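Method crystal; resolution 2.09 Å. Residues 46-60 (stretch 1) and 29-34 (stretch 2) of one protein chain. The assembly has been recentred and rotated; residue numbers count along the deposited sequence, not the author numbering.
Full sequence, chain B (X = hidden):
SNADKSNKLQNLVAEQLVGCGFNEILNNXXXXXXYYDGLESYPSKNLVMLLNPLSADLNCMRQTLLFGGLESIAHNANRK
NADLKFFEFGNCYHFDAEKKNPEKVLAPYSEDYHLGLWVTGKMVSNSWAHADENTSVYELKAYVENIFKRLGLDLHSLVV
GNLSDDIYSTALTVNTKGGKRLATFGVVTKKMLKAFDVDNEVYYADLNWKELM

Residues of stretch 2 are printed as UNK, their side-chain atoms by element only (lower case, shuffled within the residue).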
ATOM      1  N   ASN B  46      -8.026 -30.993  31.286  1.00 12.44           N
ATOM      2  CA  ASN B  46      -6.597 -30.756  30.971  1.00 12.81           C
ATOM      3  C   ASN B  46      -6.082 -29.364  31.382  1.00 12.71           C
ATOM      4  O   ASN B  46      -4.981 -28.962  31.015  1.00 12.48           O
ATOM      5  CB  ASN B  46      -6.298 -31.017  29.490  1.00 11.97           C
ATOM      6  CG  ASN B  46      -6.647 -32.427  29.068  1.00 13.38           C
ATOM      7  OD1 ASN B  46      -7.431 -32.621  28.142  1.00 16.69           O
ATOM      8  ND2 ASN B  46      -6.091 -33.421  29.760  1.00 11.62           N
ATOM      9  N   LEU B  47      -6.877 -28.648  32.163  1.00 12.46           N
ATOM     10  CA  LEU B  47      -6.473 -27.316  32.606  1.00 13.20           C
ATOM     11  C   LEU B  47      -5.452 -27.411  33.714  1.00 12.37           C
ATOM     12  O   LEU B  47      -5.532 -28.281  34.563  1.00 12.01           O
ATOM     13  CB  LEU B  47      -7.663 -26.503  33.121  1.00 12.43           C
ATOM     14  CG  LEU B  47      -8.620 -25.903  32.093  1.00 13.86           C
ATOM     15  CD1 LEU B  47      -9.932 -25.494  32.815  1.00 13.31           C
ATOM     16  CD2 LEU B  47      -7.971 -24.742  31.397  1.00 12.21           C
ATOM     17  N   VAL B  48      -4.517 -26.482  33.702  1.00 11.92           N
ATOM     18  CA  VAL B  48      -3.564 -26.338  34.780  1.00 12.07           C
ATOM     19  C   VAL B  48      -4.192 -25.418  35.816  1.00 12.05           C
ATOM     20  O   VAL B  48      -4.185 -24.209  35.638  1.00 11.37           O
ATOM     21  CB  VAL B  48      -2.247 -25.720  34.234  1.00 12.53           C
ATOM     22  CG1 VAL B  48      -1.210 -25.512  35.367  1.00 12.80           C
ATOM     23  CG2 VAL B  48      -1.682 -26.599  33.139  1.00 11.35           C
HETATM   24  N   MSE B  49      -4.702 -25.995  36.905  1.00 11.74           N
HETATM   25  CA  MSE B  49      -5.403 -25.231  37.909  1.00 12.58           C
HETATM   26  C   MSE B  49      -4.432 -24.638  38.921  1.00 12.56           C
HETATM   27  O   MSE B  49      -3.382 -25.236  39.247  1.00 11.95           O
HETATM   28  CB  MSE B  49      -6.470 -26.078  38.646  1.00 12.39           C
HETATM   29  CG  MSE B  49      -7.490 -26.808  37.771  1.00 13.01           C
HETATM   30 SE   MSE B  49      -8.608 -25.586  36.790  1.00 14.28          SE
HETATM   31  CE  MSE B  49      -9.616 -24.864  38.326  1.00 12.60           C
ATOM     32  N   LEU B  50      -4.819 -23.471  39.432  1.00 12.04           N
ATOM     33  CA  LEU B  50      -4.063 -22.811  40.480  1.00 11.97           C
ATOM     34  C   LEU B  50      -4.382 -23.413  41.832  1.00 11.57           C
ATOM     35  O   LEU B  50      -5.529 -23.724  42.115  1.00  9.98           O
ATOM     36  CB  LEU B  50      -4.350 -21.304  40.493  1.00 12.75           C
ATOM     37  CG  LEU B  50      -3.363 -20.388  39.761  1.00 13.15           C
ATOM     38  CD1 LEU B  50      -3.281 -20.681  38.307  1.00 14.89           C
ATOM     39  CD2 LEU B  50      -3.688 -18.900  40.003  1.00 13.48           C
ATOM     40  N   LEU B  51      -3.351 -23.560  42.665  1.00 11.82           N
ATOM     41  CA  LEU B  51      -3.546 -23.915  44.073  1.00 12.88           C
ATOM     42  C   LEU B  51      -4.341 -22.847  44.828  1.00 13.07           C
ATOM     43  O   LEU B  51      -5.233 -23.182  45.619  1.00 12.60           O
ATOM     44  CB  LEU B  51      -2.192 -24.153  44.771  1.00 13.08           C
ATOM     45  CG  LEU B  51      -2.314 -24.612  46.220  1.00 14.63           C
ATOM     46  CD1 LEU B  51      -3.062 -25.890  46.292  1.00 14.33           C
ATOM     47  CD2 LEU B  51      -0.926 -24.765  46.856  1.00 13.56           C
ATOM     48  N   ASN B  52      -4.003 -21.569  44.596  1.00 12.65           N
ATOM     49  CA  ASN B  52      -4.631 -20.485  45.340  1.00 13.13           C
ATOM     50  C   ASN B  52      -5.216 -19.506  44.361  1.00 12.45           C
ATOM     51  O   ASN B  52      -4.641 -18.444  44.142  1.00 12.33           O
ATOM     52  CB  ASN B  52      -3.634 -19.763  46.270  1.00 13.30           C
ATOM     53  CG  ASN B  52      -2.879 -20.718  47.172  1.00 15.30           C
ATOM     54  OD1 ASN B  52      -1.653 -20.769  47.128  1.00 17.67           O
ATOM     55  ND2 ASN B  52      -3.605 -21.486  47.995  1.00 14.83           N
ATOM     56  N   PRO B  53      -6.357 -19.865  43.753  1.00 12.51           N
ATOM     57  CA  PRO B  53      -6.951 -19.024  42.705  1.00 12.85           C
ATOM     58  C   PRO B  53      -7.307 -17.660  43.261  1.00 13.78           C
ATOM     59  O   PRO B  53      -7.639 -17.578  44.441  1.00 13.47           O
ATOM     60  CB  PRO B  53      -8.218 -19.792  42.317  1.00 12.04           C
ATOM     61  CG  PRO B  53      -8.507 -20.694  43.467  1.00 12.90           C
ATOM     62  CD  PRO B  53      -7.209 -21.015  44.108  1.00 12.10           C
ATOM     63  N   LEU B  54      -7.229 -16.609  42.433  1.00 15.05           N
ATOM     64  CA  LEU B  54      -7.621 -15.251  42.859  1.00 16.20           C
ATOM     65  C   LEU B  54      -9.124 -15.029  42.868  1.00 16.25           C
ATOM     66  O   LEU B  54      -9.630 -14.273  43.697  1.00 16.63           O
ATOM     67  CB  LEU B  54      -7.035 -14.180  41.945  1.00 16.91           C
ATOM     68  CG  LEU B  54      -5.543 -13.905  41.903  1.00 18.50           C
ATOM     69  CD1 LEU B  54      -5.352 -12.641  41.133  1.00 20.11           C
ATOM     70  CD2 LEU B  54      -4.966 -13.770  43.306  1.00 22.86           C
ATOM     71  N   SER B  55      -9.819 -15.639  41.904  1.00 15.74           N
ATOM     72  CA  SER B  55     -11.278 -15.541  41.791  1.00 15.06           C
ATOM     73  C   SER B  55     -11.715 -16.587  40.797  1.00 14.92           C
ATOM     74  O   SER B  55     -10.879 -17.207  40.148  1.00 14.86           O
ATOM     75  CB  SER B  55     -11.694 -14.171  41.247  1.00 14.47           C
ATOM     76  OG  SER B  55     -11.240 -14.042  39.914  1.00 14.14           O
ATOM     77  N   ALA B  56     -13.025 -16.736  40.623  1.00 14.71           N
ATOM     78  CA  ALA B  56     -13.546 -17.599  39.565  1.00 14.56           C
ATOM     79  C   ALA B  56     -13.056 -17.215  38.180  1.00 14.62           C
ATOM     80  O   ALA B  56     -13.042 -18.048  37.267  1.00 15.44           O
ATOM     81  CB  ALA B  56     -15.064 -17.600  39.597  1.00 14.70           C
ATOM     82  N   ASP B  57     -12.655 -15.961  37.990  1.00 14.02           N
ATOM     83  CA  ASP B  57     -12.194 -15.535  36.657  1.00 13.45           C
ATOM     84  C   ASP B  57     -10.699 -15.653  36.495  1.00 12.37           C
ATOM     85  O   ASP B  57     -10.161 -15.357  35.440  1.00 12.45           O
ATOM     86  CB  ASP B  57     -12.613 -14.088  36.397  1.00 14.06           C
ATOM     87  CG  ASP B  57     -14.121 -13.912  36.445  1.00 16.75           C
ATOM     88  OD1 ASP B  57     -14.825 -14.928  36.282  1.00 19.54           O
ATOM     89  OD2 ASP B  57     -14.605 -12.780  36.657  1.00 19.28           O
ATOM     90  N   LEU B  58     -10.026 -16.055  37.559  1.00 12.07           N
ATOM     91  CA  LEU B  58      -8.580 -16.103  37.582  1.00 12.28           C
ATOM     92  C   LEU B  58      -8.127 -17.314  38.413  1.00 12.10           C
ATOM     93  O   LEU B  58      -7.619 -17.174  39.516  1.00 12.29           O
ATOM     94  CB  LEU B  58      -8.034 -14.784  38.163  1.00 12.23           C
ATOM     95  CG  LEU B  58      -8.213 -13.490  37.352  1.00 13.26           C
ATOM     96  CD1 LEU B  58      -7.723 -12.293  38.158  1.00 15.71           C
ATOM     97  CD2 LEU B  58      -7.484 -13.557  36.036  1.00 12.73           C
ATOM     98  N   ASN B  59      -8.317 -18.505  37.866  1.00 11.74           N
ATOM     99  CA  ASN B  59      -8.141 -19.711  38.642  1.00 12.14           C
ATOM    100  C   ASN B  59      -7.342 -20.779  37.919  1.00 12.30           C
ATOM    101  O   ASN B  59      -7.188 -21.882  38.429  1.00 12.64           O
ATOM    102  CB  ASN B  59      -9.503 -20.258  39.171  1.00 12.15           C
ATOM    103  CG  ASN B  59     -10.539 -20.511  38.058  1.00 13.84           C
ATOM    104  OD1 ASN B  59     -11.647 -20.984  38.336  1.00 17.11           O
ATOM    105  ND2 ASN B  59     -10.196 -20.194  36.819  1.00 11.05           N
ATOM    106  N   CYS B  60      -6.854 -20.466  36.717  1.00 12.94           N
ATOM    107  CA  CYS B  60      -6.126 -21.447  35.925  1.00 13.17           C
ATOM    108  C   CYS B  60      -5.243 -20.762  34.903  1.00 13.44           C
ATOM    109  O   CYS B  60      -5.465 -19.598  34.563  1.00 13.60           O
ATOM    110  CB  CYS B  60      -7.094 -22.435  35.236  1.00 13.86           C
ATOM    111  SG  CYS B  60      -8.110 -21.734  33.892  1.00 14.63           S
ATOM    112  N   UNK B  29      -1.866 -14.708  30.981  1.00 12.08           N
ATOM    113  CA  UNK B  29      -1.922 -16.156  30.955  1.00 12.67           C
ATOM    114  C   UNK B  29      -2.853 -16.719  32.023  1.00 12.80           C
ATOM    115  O   UNK B  29      -3.349 -17.840  31.865  1.00 13.56           O
ATOM    116  c   UNK B  29      -0.521 -16.713  31.097  1.00 12.01           C
ATOM    117  o   UNK B  29       0.214 -16.304  29.949  1.00 13.95           O
ATOM    118  N   UNK B  30      -3.089 -15.966  33.095  1.00 11.58           N
ATOM    119  CA  UNK B  30      -4.052 -16.377  34.130  1.00 12.16           C
ATOM    120  C   UNK B  30      -5.450 -16.100  33.568  1.00 12.19           C
ATOM    121  O   UNK B  30      -5.717 -14.994  33.085  1.00 12.38           O
ATOM    122  c   UNK B  30      -4.842 -17.259  37.089  1.00 16.12           C
ATOM    123  c   UNK B  30      -4.340 -14.910  37.828  1.00 12.42           C
ATOM    124  c   UNK B  30      -4.751 -15.791  36.640  1.00 14.68           C
ATOM    125  c   UNK B  30      -3.823 -15.597  35.424  1.00 11.44           C
ATOM    126  N   UNK B  31      -6.321 -17.103  33.621  1.00 11.75           N
ATOM    127  CA  UNK B  31      -7.620 -17.006  32.954  1.00 11.99           C
ATOM    128  C   UNK B  31      -8.749 -17.717  33.733  1.00 11.91           C
ATOM    129  O   UNK B  31      -8.551 -18.145  34.888  1.00 12.16           O
ATOM    130  c   UNK B  31      -7.385 -19.052  31.506  1.00 10.58           C
ATOM    131  o   UNK B  31      -8.649 -17.151  30.748  1.00 12.89           O
ATOM    132  c   UNK B  31      -7.504 -17.540  31.509  1.00 11.26           C
ATOM    133  N   UNK B  32      -9.899 -17.852  33.075  1.00 11.37           N
ATOM    134  CA  UNK B  32     -11.165 -18.350  33.656  1.00 11.66           C
ATOM    135  C   UNK B  32     -11.455 -19.797  33.230  1.00 11.45           C
ATOM    136  O   UNK B  32     -11.706 -20.080  32.049  1.00 11.16           O
ATOM    137  n   UNK B  32     -16.064 -16.923  33.341  1.00 16.20           N
ATOM    138  n   UNK B  32     -16.302 -17.207  35.643  1.00 19.80           N
ATOM    139  c   UNK B  32     -13.716 -17.839  33.528  1.00 13.66           C
ATOM    140  n   UNK B  32     -18.120 -17.429  34.267  1.00 16.31           N
ATOM    141  c   UNK B  32     -14.627 -16.625  33.366  1.00 16.06           C
ATOM    142  c   UNK B  32     -16.824 -17.178  34.416  1.00 19.02           C
ATOM    143  c   UNK B  32     -12.298 -17.419  33.203  1.00 11.31           C
ATOM    144  N   UNK B  33     -11.407 -20.714  34.201  1.00 10.88           N
ATOM    145  CA  UNK B  33     -11.650 -22.136  33.967  1.00 11.12           C
ATOM    146  C   UNK B  33     -13.020 -22.400  33.277  1.00 11.45           C
ATOM    147  O   UNK B  33     -13.151 -23.318  32.463  1.00 11.75           O
ATOM    148  c   UNK B  33     -11.549 -22.924  35.312  1.00 10.01           C
ATOM    149  N   UNK B  34     -14.014 -21.564  33.580  1.00 11.24           N
ATOM    150  CA  UNK B  34     -15.376 -21.763  33.077  1.00 11.15           C
ATOM    151  C   UNK B  34     -15.465 -21.559  31.565  1.00 10.93           C
ATOM    152  O   UNK B  34     -16.388 -22.052  30.937  1.00 10.40           O
ATOM    153  c   UNK B  34     -16.371 -20.863  33.819  1.00 10.70           C
TER
HETATM  154  O   HOH W   1     -13.823 -20.375  36.549  1.00 15.19           O

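Position 29 carries one carbon and then one oxygen, the smallest hydroxyl side chain. It leaves CA sideways, and its CB comes no nearer than 6.7 Å to Cys 60 O, so the contact asks little of it. This is Ser 29.

Position 30 has four carbons, forked at the second, and no heteroatom. The fork lies among the leucines of stretch 1: one branch end comes to 3.5 Å from Leu 50 CD2, and the forking carbon sits 3.6 Å from Leu 58 CD2. A branch at the second carbon, with two methyl ends, means leucine. In Leu 30, with chi1 t and chi2 p, CD1 is the atom that meets Leu 50, while CD2 lies 4.1 Å from Leu 54 CD1.

At position 31 the first side-chain carbon bears one oxygen and one carbon, and that branch carbon lies 3.7 Å from Cys 60 SG, both side chains being on the same face of the sheet. Branching at CB identifies Thr 31. Most of the bonding here is backbone to backbone: Thr 31 N donates to Cys 60 O at 2.8 Å, and Thr 31 O accepts from Asn 59 N at 3.0 Å and, weakly, from Cys 60 N at 3.4 Å. A weak side-chain bond from Asn 59 ND2 reaches Thr 31 O at 3.3 Å.

Position 32 runs through three carbons to a nitrogen, then to a carbon carrying two more nitrogens: a guanidinium. One terminal nitrogen lies 2.8 Å from Asp 57 OD1, a salt bridge, and Ala 56 O lies at the edge of the group, near its plane. This is Arg 32, extended, t at chi1 through chi3, with NH1 making the bridge.

Position 33 has a single side-chain carbon, CB, pointing toward stretch 1, with Leu 47 CD1 and Cys 60 SG each at 3.9 Å from it, the selenomethionine Met 49 CE at 4.1 Å, and Asn 59 ND2 at 3.4 Å. It is Ala 33.

Position 34 likewise has one carbon, directed sideways and out of contact: Ala 34. Its backbone still takes part through water 1, which accepts from Ala 34 N at 3.2 Å and donates to Ala 56 O at 2.6 Å and Asn 59 OD1 at 2.9 Å.

The contact works by a short antiparallel pairing of Thr 31 with Cys 60, which fixes the register. Leucine packing precedes it on stretch 2; a salt bridge and an alanine follow.

Stretch 2, residues 29-34: SLTRAA
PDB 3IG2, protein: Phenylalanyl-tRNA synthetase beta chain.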